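Local coordinates for Lin1909 protein (Listeria innocua, PDB 3FIJ) that is of unknown function but binds manganese and may hydrolyse gamma-glutamyl-gamma-aminobutyrate, at residues Q142-R146 / N175-F181; E80-I86 / Q131-Q135; K166-K172 / D226-L232. The contacts are given in a common frame with arbitrary orientation. Numbering follows the deposited sequence.

Contact 1. Residues Q142-R146 / N175-F181. With MN (manganese (II) ion), chain I.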
loop_
_atom_site.group_PDB
_atom_site.type_symbol
_atom_site.label_atom_id
_atom_site.label_comp_id
_atom_site.label_asym_id
_atom_site.label_seq_id
_atom_site.Cartn_x
_atom_site.Cartn_y
_atom_site.Cartn_z
ATOM N N GLN A 142 -24.740 -10.423 -13.873
ATOM C CA GLN A 142 -23.369 -10.236 -13.424
ATOM C C GLN A 142 -22.611 -11.536 -13.613
ATOM O O GLN A 142 -23.081 -12.602 -13.197
ATOM C CB GLN A 142 -23.309 -9.858 -11.946
ATOM C CG GLN A 142 -21.903 -9.449 -11.518
ATOM C CD GLN A 142 -21.824 -9.014 -10.077
ATOM O OE1 GLN A 142 -21.811 -9.846 -9.163
ATOM N NE2 GLN A 142 -21.779 -7.709 -9.858
ATOM N N HIS A 143 -21.443 -11.457 -14.240
ATOM C CA HIS A 143 -20.639 -12.655 -14.439
ATOM C C HIS A 143 -19.282 -12.555 -13.756
ATOM O O HIS A 143 -18.490 -13.497 -13.784
ATOM C CB HIS A 143 -20.521 -12.967 -15.932
ATOM C CG HIS A 143 -21.748 -13.624 -16.488
ATOM N ND1 HIS A 143 -21.939 -14.989 -16.458
ATOM C CD2 HIS A 143 -22.891 -13.095 -16.990
ATOM C CE1 HIS A 143 -23.146 -15.275 -16.916
ATOM N NE2 HIS A 143 -23.742 -14.142 -17.244
ATOM N N LEU A 144 -19.021 -11.400 -13.152
ATOM C CA LEU A 144 -17.803 -11.203 -12.373
ATOM C C LEU A 144 -18.381 -10.993 -10.981
ATOM O O LEU A 144 -18.562 -9.864 -10.536
ATOM C CB LEU A 144 -17.028 -9.960 -12.818
ATOM C CG LEU A 144 -15.731 -9.750 -12.022
ATOM C CD1 LEU A 144 -14.896 -11.029 -12.041
ATOM C CD2 LEU A 144 -14.940 -8.582 -12.610
ATOM N N GLN A 145 -18.703 -12.099 -10.319
ATOM C CA GLN A 145 -19.323 -12.070 -9.004
ATOM C C GLN A 145 -18.450 -11.457 -7.920
ATOM O O GLN A 145 -17.230 -11.587 -7.941
ATOM C CB GLN A 145 -19.733 -13.488 -8.593
ATOM C CG GLN A 145 -18.579 -14.397 -8.221
ATOM C CD GLN A 145 -19.030 -15.816 -7.891
ATOM O OE1 GLN A 145 -19.667 -16.483 -8.704
ATOM N NE2 GLN A 145 -18.693 -16.281 -6.693
ATOM N N ARG A 146 -19.092 -10.783 -6.977
ATOM C CA ARG A 146 -18.394 -10.160 -5.865
ATOM C C ARG A 146 -18.536 -11.084 -4.665
ATOM O O ARG A 146 -17.759 -11.002 -3.714
ATOM C CB ARG A 146 -18.977 -8.774 -5.566
ATOM C CG ARG A 146 -18.726 -7.753 -6.671
ATOM C CD ARG A 146 -17.265 -7.800 -7.103
ATOM N NE ARG A 146 -16.964 -6.930 -8.242
ATOM C CZ ARG A 146 -15.846 -7.007 -8.969
ATOM N NH1 ARG A 146 -14.920 -7.919 -8.677
ATOM N NH2 ARG A 146 -15.651 -6.171 -9.988
ATOM N N ASN A 175 -20.666 -20.537 -9.766
ATOM C CA ASN A 175 -19.940 -19.268 -9.640
ATOM C C ASN A 175 -19.593 -18.635 -10.990
ATOM O O ASN A 175 -19.844 -19.229 -12.038
ATOM C CB ASN A 175 -18.683 -19.421 -8.769
ATOM C CG ASN A 175 -17.703 -20.459 -9.294
ATOM O OD1 ASN A 175 -17.924 -21.100 -10.322
ATOM N ND2 ASN A 175 -16.602 -20.626 -8.572
ATOM N N SER A 176 -19.032 -17.426 -10.963
ATOM C CA SER A 176 -18.714 -16.727 -12.202
ATOM C C SER A 176 -17.604 -15.686 -12.006
ATOM O O SER A 176 -17.719 -14.792 -11.169
ATOM C CB SER A 176 -19.992 -16.062 -12.736
ATOM O OG SER A 176 -19.861 -15.647 -14.080
ATOM N N LEU A 177 -16.530 -15.822 -12.782
ATOM C CA LEU A 177 -15.385 -14.913 -12.711
ATOM C C LEU A 177 -14.896 -14.584 -14.117
ATOM O O LEU A 177 -13.718 -14.771 -14.428
ATOM C CB LEU A 177 -14.230 -15.554 -11.933
ATOM C CG LEU A 177 -14.344 -15.715 -10.418
ATOM C CD1 LEU A 177 -14.716 -14.376 -9.794
ATOM C CD2 LEU A 177 -15.391 -16.745 -10.078
ATOM N N HIS A 178 -15.784 -14.085 -14.966
ATOM C CA HIS A 178 -15.393 -13.769 -16.328
ATOM C C HIS A 178 -16.101 -12.542 -16.886
ATOM O O HIS A 178 -17.162 -12.143 -16.398
ATOM C CB HIS A 178 -15.636 -14.988 -17.229
ATOM C CG HIS A 178 -17.067 -15.443 -17.273
ATOM N ND1 HIS A 178 -17.955 -15.021 -18.240
ATOM C CD2 HIS A 178 -17.762 -16.270 -16.457
ATOM C CE1 HIS A 178 -19.138 -15.571 -18.018
ATOM N NE2 HIS A 178 -19.050 -16.333 -16.944
ATOM N N HIS A 179 -15.481 -11.924 -17.889
ATOM C CA HIS A 179 -16.070 -10.757 -18.520
ATOM C C HIS A 179 -16.184 -10.982 -20.029
ATOM O O HIS A 179 -16.610 -10.090 -20.765
ATOM C CB HIS A 179 -15.269 -9.480 -18.205
ATOM C CG HIS A 179 -14.098 -9.251 -19.109
ATOM N ND1 HIS A 179 -12.956 -10.016 -19.062
ATOM C CD2 HIS A 179 -13.909 -8.350 -20.105
ATOM C CE1 HIS A 179 -12.110 -9.600 -19.989
ATOM N NE2 HIS A 179 -12.666 -8.593 -20.636
ATOM N N GLN A 180 -15.816 -12.180 -20.485
ATOM C CA GLN A 180 -15.928 -12.512 -21.907
ATOM C C GLN A 180 -16.868 -13.706 -22.056
ATOM O O GLN A 180 -17.065 -14.466 -21.102
ATOM C CB GLN A 180 -14.563 -12.854 -22.510
ATOM C CG GLN A 180 -13.531 -11.739 -22.445
ATOM C CD GLN A 180 -12.491 -11.856 -23.545
ATOM O OE1 GLN A 180 -12.019 -12.949 -23.850
ATOM N NE2 GLN A 180 -12.122 -10.727 -24.141
ATOM N N PHE A 181 -17.459 -13.862 -23.238
ATOM C CA PHE A 181 -18.381 -14.972 -23.492
ATOM C C PHE A 181 -18.239 -15.558 -24.889
ATOM O O PHE A 181 -17.730 -14.911 -25.806
ATOM C CB PHE A 181 -19.841 -14.532 -23.383
ATOM C CG PHE A 181 -20.170 -13.759 -22.154
ATOM C CD1 PHE A 181 -19.824 -12.421 -22.049
ATOM C CD2 PHE A 181 -20.853 -14.364 -21.107
ATOM C CE1 PHE A 181 -20.159 -11.685 -20.921
ATOM C CE2 PHE A 181 -21.197 -13.644 -19.968
ATOM C CZ PHE A 181 -20.850 -12.300 -19.870
HETATM MN MN MN I . -20.968 -16.750 -15.673
HETATM O O HOH W 1 -19.825 -18.491 -14.784
#
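His143 gives up more surface here than any other residue, and two of its groups work at once. Its ND1 binds the manganese at 2.2 Å, and its carbonyl O accepts from Ser176 OG (2.6 Å) and His178 N (3.0 Å). His143 is held from several directions: its CB lies over the face of the His178 ring in a CH-pi contact, Phe181 directs an edge at the face of the His143 ring (T-shaped, centroids 4.9 Å apart), and Asp197 is its polar partner outside. Gln145 straps the next residues together, Gln145 N donating to Ser176 O at 3.0 Å while Gln145 OE1 accepts from Ser176 N at 2.5 Å. Ser176 is thus fixed through its backbone, with OG 2.2 Å from the metal. His178 NE2, His154, Glu201 and water 1, which donates to Asn175 O, complete six ligands. Since Ser176 OG gives its proton to His143 O, it can turn a lone pair to the manganese, so Ser176 OG serves the loop pairing and the metal site together.

Contact 2. Residues E80-I86 / Q131-Q135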
loop_
_atom_site.group_PDB
_atom_site.type_symbol
_atom_site.label_atom_id
_atom_site.label_comp_id
_atom_site.label_asym_id
_atom_site.label_seq_id
_atom_site.Cartn_x
_atom_site.Cartn_y
_atom_site.Cartn_z
ATOM N N GLU A 80 -10.265 -10.814 -34.961
ATOM C CA GLU A 80 -10.769 -9.533 -34.482
ATOM C C GLU A 80 -9.604 -8.748 -33.910
ATOM O O GLU A 80 -8.679 -9.334 -33.342
ATOM C CB GLU A 80 -11.833 -9.734 -33.381
ATOM C CG GLU A 80 -13.197 -10.199 -33.865
ATOM C CD GLU A 80 -14.263 -10.295 -32.751
ATOM O OE1 GLU A 80 -14.297 -9.429 -31.853
ATOM O OE2 GLU A 80 -15.089 -11.233 -32.791
ATOM N N GLU A 81 -9.623 -7.431 -34.078
ATOM C CA GLU A 81 -8.565 -6.619 -33.490
ATOM C C GLU A 81 -9.063 -6.300 -32.069
ATOM O O GLU A 81 -10.253 -6.409 -31.790
ATOM C CB GLU A 81 -8.326 -5.349 -34.319
ATOM C CG GLU A 81 -7.435 -5.579 -35.562
ATOM C CD GLU A 81 -5.964 -5.888 -35.229
ATOM O OE1 GLU A 81 -5.467 -6.970 -35.607
ATOM O OE2 GLU A 81 -5.290 -5.050 -34.596
ATOM N N PRO A 82 -8.158 -5.927 -31.153
ATOM C CA PRO A 82 -8.545 -5.616 -29.771
ATOM C C PRO A 82 -9.406 -4.384 -29.497
ATOM O O PRO A 82 -9.021 -3.254 -29.813
ATOM C CB PRO A 82 -7.204 -5.538 -29.050
ATOM C CG PRO A 82 -6.280 -5.020 -30.124
ATOM C CD PRO A 82 -6.691 -5.863 -31.312
ATOM N N SER A 83 -10.569 -4.628 -28.892
ATOM C CA SER A 83 -11.516 -3.579 -28.497
ATOM C C SER A 83 -10.952 -2.839 -27.292
ATOM O O SER A 83 -10.111 -3.374 -26.568
ATOM C CB SER A 83 -12.853 -4.186 -28.056
ATOM O OG SER A 83 -13.489 -4.856 -29.112
ATOM N N GLN A 84 -11.443 -1.628 -27.056
ATOM C CA GLN A 84 -10.982 -0.852 -25.912
ATOM C C GLN A 84 -11.258 -1.564 -24.588
ATOM O O GLN A 84 -10.498 -1.411 -23.637
ATOM C CB GLN A 84 -11.642 0.536 -25.894
ATOM C CG GLN A 84 -11.252 1.406 -27.091
ATOM C CD GLN A 84 -11.798 2.824 -27.016
ATOM O OE1 GLN A 84 -12.294 3.360 -28.010
ATOM N NE2 GLN A 84 -11.698 3.441 -25.845
ATOM N N GLU A 85 -12.326 -2.357 -24.520
ATOM C CA GLU A 85 -12.634 -3.034 -23.268
ATOM C C GLU A 85 -12.151 -4.483 -23.129
ATOM O O GLU A 85 -12.599 -5.213 -22.241
ATOM C CB GLU A 85 -14.136 -2.927 -22.946
ATOM C CG GLU A 85 -15.055 -3.099 -24.125
ATOM C CD GLU A 85 -15.070 -1.899 -25.054
ATOM O OE1 GLU A 85 -15.116 -2.123 -26.276
ATOM O OE2 GLU A 85 -15.049 -0.745 -24.572
ATOM N N ILE A 86 -11.229 -4.897 -23.993
ATOM C CA ILE A 86 -10.682 -6.241 -23.893
ATOM C C ILE A 86 -9.657 -6.162 -22.755
ATOM O O ILE A 86 -9.150 -5.079 -22.445
ATOM C CB ILE A 86 -9.968 -6.681 -25.198
ATOM C CG1 ILE A 86 -9.723 -8.201 -25.171
ATOM C CG2 ILE A 86 -8.626 -5.952 -25.340
ATOM C CD1 ILE A 86 -9.178 -8.780 -26.483
ATOM N N GLN A 131 -15.804 -9.756 -26.636
ATOM C CA GLN A 131 -14.635 -9.260 -25.918
ATOM C C GLN A 131 -14.924 -8.703 -24.521
ATOM O O GLN A 131 -14.032 -8.679 -23.671
ATOM C CB GLN A 131 -13.916 -8.213 -26.769
ATOM C CG GLN A 131 -13.169 -8.822 -27.935
ATOM C CD GLN A 131 -12.305 -7.824 -28.673
ATOM O OE1 GLN A 131 -11.714 -6.919 -28.068
ATOM N NE2 GLN A 131 -12.205 -7.993 -29.988
ATOM N N ASP A 132 -16.162 -8.260 -24.286
ATOM C CA ASP A 132 -16.555 -7.724 -22.979
ATOM C C ASP A 132 -18.065 -7.830 -22.785
ATOM O O ASP A 132 -18.826 -7.843 -23.761
ATOM C CB ASP A 132 -16.121 -6.258 -22.833
ATOM C CG ASP A 132 -16.466 -5.672 -21.465
ATOM O OD1 ASP A 132 -16.042 -6.247 -20.439
ATOM O OD2 ASP A 132 -17.153 -4.630 -21.410
ATOM N N ILE A 133 -18.486 -7.904 -21.521
ATOM C CA ILE A 133 -19.897 -8.018 -21.162
ATOM C C ILE A 133 -20.663 -6.830 -21.731
ATOM O O ILE A 133 -21.824 -6.955 -22.112
ATOM C CB ILE A 133 -20.088 -8.067 -19.609
ATOM C CG1 ILE A 133 -19.253 -9.211 -19.014
ATOM C CG2 ILE A 133 -21.556 -8.307 -19.250
ATOM C CD1 ILE A 133 -19.346 -9.346 -17.466
ATOM N N SER A 134 -20.000 -5.680 -21.811
ATOM C CA SER A 134 -20.638 -4.474 -22.336
ATOM C C SER A 134 -21.026 -4.580 -23.819
ATOM O O SER A 134 -21.790 -3.748 -24.329
ATOM C CB SER A 134 -19.714 -3.263 -22.173
ATOM O OG SER A 134 -18.779 -3.196 -23.236
ATOM N N GLN A 135 -20.509 -5.595 -24.508
ATOM C CA GLN A 135 -20.779 -5.759 -25.933
ATOM C C GLN A 135 -21.932 -6.689 -26.314
ATOM O O GLN A 135 -22.307 -6.763 -27.492
ATOM C CB GLN A 135 -19.493 -6.207 -26.631
ATOM C CG GLN A 135 -18.395 -5.138 -26.629
ATOM C CD GLN A 135 -17.012 -5.714 -26.895
ATOM O OE1 GLN A 135 -16.873 -6.784 -27.492
ATOM N NE2 GLN A 135 -15.985 -5.001 -26.462
#
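Two turns face each other in this contact: a type I beta turn from Ser83 to Ile86, closed by Ile86 N to Ser83 O at 3.2 Å, and an Asx turn in which Asp132 OD2 accepts from Ser134 N at 3.1 Å. Both belong to loops of the glutaminase-like domain, one leading to helix 91-106, the other following strand 129-130. The side chain that does most to join them is Gln131. With chi1 m and chi2 t it extends straight into the 80-86 loop, where its amide is used at both ends: NE2 donates to Glu81 O (3.1 Å) and to Glu80 OE1 (3.1 Å), and OE1 accepts from Ser83 N (2.7 Å) and, weakly, from Ser83 OG (2.9 Å). Glu80, also m and t, stretches out to meet it, while its OE2 forms a salt bridge with Lys183. Glu85 behaves differently. Its p, m conformation folds the side chain back, laying Glu85 CG 3.6 Å from Asp132 CB. Asp132 has chi1 t, which brings OD2 within 2.8 Å of Ser134 OG as well. Glu81 OE2 bonds to Thr155 N, and Ile86 O to Arg146 NH1, of a neighbouring subunit. Beyond Gln131, the last link is a weak hydrogen bond from Gln135 NE2 to Glu85 OE1, 3.0 Å long.

Contact 3. Residues K166-K172 / D226-L232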
loop_
_atom_site.group_PDB
_atom_site.type_symbol
_atom_site.label_atom_id
_atom_site.label_comp_id
_atom_site.label_asym_id
_atom_site.label_seq_id
_atom_site.Cartn_x
_atom_site.Cartn_y
_atom_site.Cartn_z
ATOM N N LYS A 166 -25.580 -35.318 -15.859
ATOM C CA LYS A 166 -25.265 -36.543 -15.125
ATOM C C LYS A 166 -24.646 -36.169 -13.784
ATOM O O LYS A 166 -24.526 -37.004 -12.886
ATOM C CB LYS A 166 -24.247 -37.395 -15.884
ATOM C CG LYS A 166 -24.712 -37.934 -17.218
ATOM C CD LYS A 166 -23.627 -38.797 -17.850
ATOM C CE LYS A 166 -24.032 -39.280 -19.238
ATOM N NZ LYS A 166 -22.949 -40.076 -19.890
ATOM N N HIS A 167 -24.251 -34.908 -13.654
ATOM C CA HIS A 167 -23.611 -34.462 -12.430
ATOM C C HIS A 167 -24.262 -33.253 -11.763
ATOM O O HIS A 167 -24.111 -33.050 -10.563
ATOM C CB HIS A 167 -22.135 -34.187 -12.718
ATOM C CG HIS A 167 -21.437 -35.317 -13.414
ATOM N ND1 HIS A 167 -21.261 -35.358 -14.783
ATOM C CD2 HIS A 167 -20.883 -36.454 -12.934
ATOM C CE1 HIS A 167 -20.630 -36.468 -15.113
ATOM N NE2 HIS A 167 -20.387 -37.154 -14.010
ATOM N N HIS A 168 -24.991 -32.454 -12.533
ATOM C CA HIS A 168 -25.650 -31.277 -11.983
ATOM C C HIS A 168 -27.159 -31.252 -12.256
ATOM O O HIS A 168 -27.610 -31.578 -13.353
ATOM C CB HIS A 168 -25.032 -29.984 -12.550
ATOM C CG HIS A 168 -23.644 -29.688 -12.063
ATOM N ND1 HIS A 168 -23.135 -30.205 -10.892
ATOM C CD2 HIS A 168 -22.680 -28.881 -12.566
ATOM C CE1 HIS A 168 -21.915 -29.731 -10.697
ATOM N NE2 HIS A 168 -21.615 -28.925 -11.698
ATOM N N PRO A 169 -27.960 -30.871 -11.247
ATOM C CA PRO A 169 -29.410 -30.803 -11.422
ATOM C C PRO A 169 -29.737 -29.478 -12.090
ATOM O O PRO A 169 -28.928 -28.554 -12.059
ATOM C CB PRO A 169 -29.931 -30.864 -9.995
ATOM C CG PRO A 169 -28.880 -30.136 -9.240
ATOM C CD PRO A 169 -27.601 -30.698 -9.827
ATOM N N ASN A 170 -30.914 -29.382 -12.696
ATOM C CA ASN A 170 -31.304 -28.150 -13.356
ATOM C C ASN A 170 -31.457 -27.048 -12.303
ATOM O O ASN A 170 -31.781 -27.326 -11.154
ATOM C CB ASN A 170 -32.618 -28.359 -14.105
ATOM C CG ASN A 170 -32.965 -27.191 -15.003
ATOM O OD1 ASN A 170 -32.107 -26.678 -15.730
ATOM N ND2 ASN A 170 -34.229 -26.771 -14.974
ATOM N N LYS A 171 -31.196 -25.804 -12.700
ATOM C CA LYS A 171 -31.307 -24.658 -11.801
ATOM C C LYS A 171 -30.216 -24.576 -10.724
ATOM O O LYS A 171 -30.337 -23.817 -9.767
ATOM C CB LYS A 171 -32.690 -24.652 -11.147
ATOM C CG LYS A 171 -33.838 -24.507 -12.138
ATOM C CD LYS A 171 -33.871 -23.111 -12.737
ATOM C CE LYS A 171 -34.964 -22.974 -13.788
ATOM N NZ LYS A 171 -34.895 -21.636 -14.450
ATOM N N LYS A 172 -29.159 -25.362 -10.885
ATOM C CA LYS A 172 -28.030 -25.365 -9.950
ATOM C C LYS A 172 -27.318 -24.005 -9.964
ATOM O O LYS A 172 -27.130 -23.416 -11.033
ATOM C CB LYS A 172 -27.035 -26.452 -10.368
ATOM C CG LYS A 172 -25.636 -26.326 -9.789
ATOM C CD LYS A 172 -25.555 -26.876 -8.388
ATOM C CE LYS A 172 -24.104 -27.034 -7.967
ATOM N NZ LYS A 172 -23.335 -27.691 -9.057
ATOM N N ASP A 226 -18.689 -28.533 -2.367
ATOM C CA ASP A 226 -19.816 -28.798 -3.259
ATOM C C ASP A 226 -19.534 -30.125 -3.949
ATOM O O ASP A 226 -18.869 -30.173 -4.978
ATOM C CB ASP A 226 -19.953 -27.679 -4.296
ATOM C CG ASP A 226 -21.184 -27.840 -5.179
ATOM O OD1 ASP A 226 -21.037 -27.755 -6.414
ATOM O OD2 ASP A 226 -22.299 -28.041 -4.643
ATOM N N PRO A 227 -20.041 -31.225 -3.381
ATOM C CA PRO A 227 -19.826 -32.564 -3.946
ATOM C C PRO A 227 -20.030 -32.678 -5.450
ATOM O O PRO A 227 -19.242 -33.329 -6.140
ATOM C CB PRO A 227 -20.801 -33.429 -3.154
ATOM C CG PRO A 227 -20.796 -32.757 -1.791
ATOM C CD PRO A 227 -20.875 -31.286 -2.164
ATOM N N GLU A 228 -21.074 -32.046 -5.962
ATOM C CA GLU A 228 -21.359 -32.115 -7.392
ATOM C C GLU A 228 -20.196 -31.572 -8.223
ATOM O O GLU A 228 -19.868 -32.110 -9.278
ATOM C CB GLU A 228 -22.646 -31.354 -7.686
ATOM C CG GLU A 228 -23.775 -31.747 -6.741
ATOM C CD GLU A 228 -25.097 -31.089 -7.073
ATOM O OE1 GLU A 228 -25.087 -29.892 -7.439
ATOM O OE2 GLU A 228 -26.142 -31.765 -6.951
ATOM N N SER A 229 -19.571 -30.505 -7.739
ATOM C CA SER A 229 -18.439 -29.928 -8.432
ATOM C C SER A 229 -17.314 -30.957 -8.510
ATOM O O SER A 229 -16.677 -31.136 -9.560
ATOM C CB SER A 229 -17.958 -28.686 -7.697
ATOM O OG SER A 229 -18.882 -27.631 -7.861
ATOM N N GLU A 230 -17.069 -31.639 -7.396
ATOM C CA GLU A 230 -16.023 -32.649 -7.374
ATOM C C GLU A 230 -16.270 -33.728 -8.434
ATOM O O GLU A 230 -15.327 -34.241 -9.037
ATOM C CB GLU A 230 -15.924 -33.294 -5.994
ATOM C CG GLU A 230 -14.781 -34.277 -5.905
ATOM C CD GLU A 230 -14.673 -34.942 -4.552
ATOM O OE1 GLU A 230 -14.793 -34.239 -3.527
ATOM O OE2 GLU A 230 -14.452 -36.170 -4.518
ATOM N N GLN A 231 -17.536 -34.070 -8.657
ATOM C CA GLN A 231 -17.881 -35.076 -9.658
ATOM C C GLN A 231 -17.348 -34.709 -11.043
ATOM O O GLN A 231 -16.981 -35.584 -11.836
ATOM C CB GLN A 231 -19.394 -35.248 -9.745
ATOM C CG GLN A 231 -20.024 -35.980 -8.584
ATOM C CD GLN A 231 -21.499 -36.229 -8.831
ATOM O OE1 GLN A 231 -21.883 -36.827 -9.849
ATOM N NE2 GLN A 231 -22.339 -35.765 -7.909
ATOM N N LEU A 232 -17.313 -33.415 -11.340
ATOM C CA LEU A 232 -16.813 -32.976 -12.635
ATOM C C LEU A 232 -15.381 -33.442 -12.820
ATOM O O LEU A 232 -15.037 -34.033 -13.843
ATOM C CB LEU A 232 -16.905 -31.451 -12.749
ATOM C CG LEU A 232 -18.252 -30.915 -13.255
ATOM C CD1 LEU A 232 -19.398 -31.598 -12.510
ATOM C CD2 LEU A 232 -18.308 -29.408 -13.091
HETATM O O HOH W 2 -19.334 -27.649 -10.791
#
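Lys166 starts the segment with its side chain leading away from the helix, so the real contact begins at His167. The ring of His167 brings CD2 to 3.3 Å from Gln231 OE1, which lies at the ring edge, and His167 CB sits 3.8 Å from Leu232 CD1. The backbone follows: His167 O is 3.6 Å from Glu228 CB. His168 then slots its imidazole against the start of the helix, ND1 3.4 Å from Glu228 CB and NE2 3.6 Å from Leu232 CD1. Water 2 joins the same ring to the helix, 2.8 Å from His168 NE2 and donating to Ser229 OG at 3.0 Å. What these histidines cover is the N-terminal end of helix 227-241, the last helix of the chain. Asp226 is its N-cap, OD1 accepting weakly from Ser229 N (3.4 Å) and more closely from Ser229 OG (2.6 Å). Pro169 adds its CD, 3.4 Å from Glu228 OE2, and opens a type II beta turn that swings Asn170 and Lys171 out of reach, toward strand 154-158. Lys171 takes the third position with a positive phi of 71°. The turn delivers Lys172 back to the helix, where its NZ makes salt bridges to Glu228 OE1 (3.2 Å) and Asp226 OD1 (3.5 Å).

How the contacts relate
Contact 1 holds the manganese, and the other two lie some way off it: the Asp132 side chain of contact 2 is about 13 Å from the ion, and that of Lys172 in contact 3 about 12 Å. Contacts 1 and 2, centres 15 Å apart, touch directly. Gln180 NE2 probably hydrogen-bonds to Gln131 O at 2.8 Å, and Phe181 CE1 packs 3.3 Å from Ile133 CG1. Contact 3 relates to contact 1 through the chain instead, which runs on from Lys172 to Asn175 in contact 1; Asn175 OD1 accepts from the backbone N of His218, a residue of a possible Cys-His-Glu triad. Contacts 2 and 3 stay apart, with nearest atoms about 17 Å from each other.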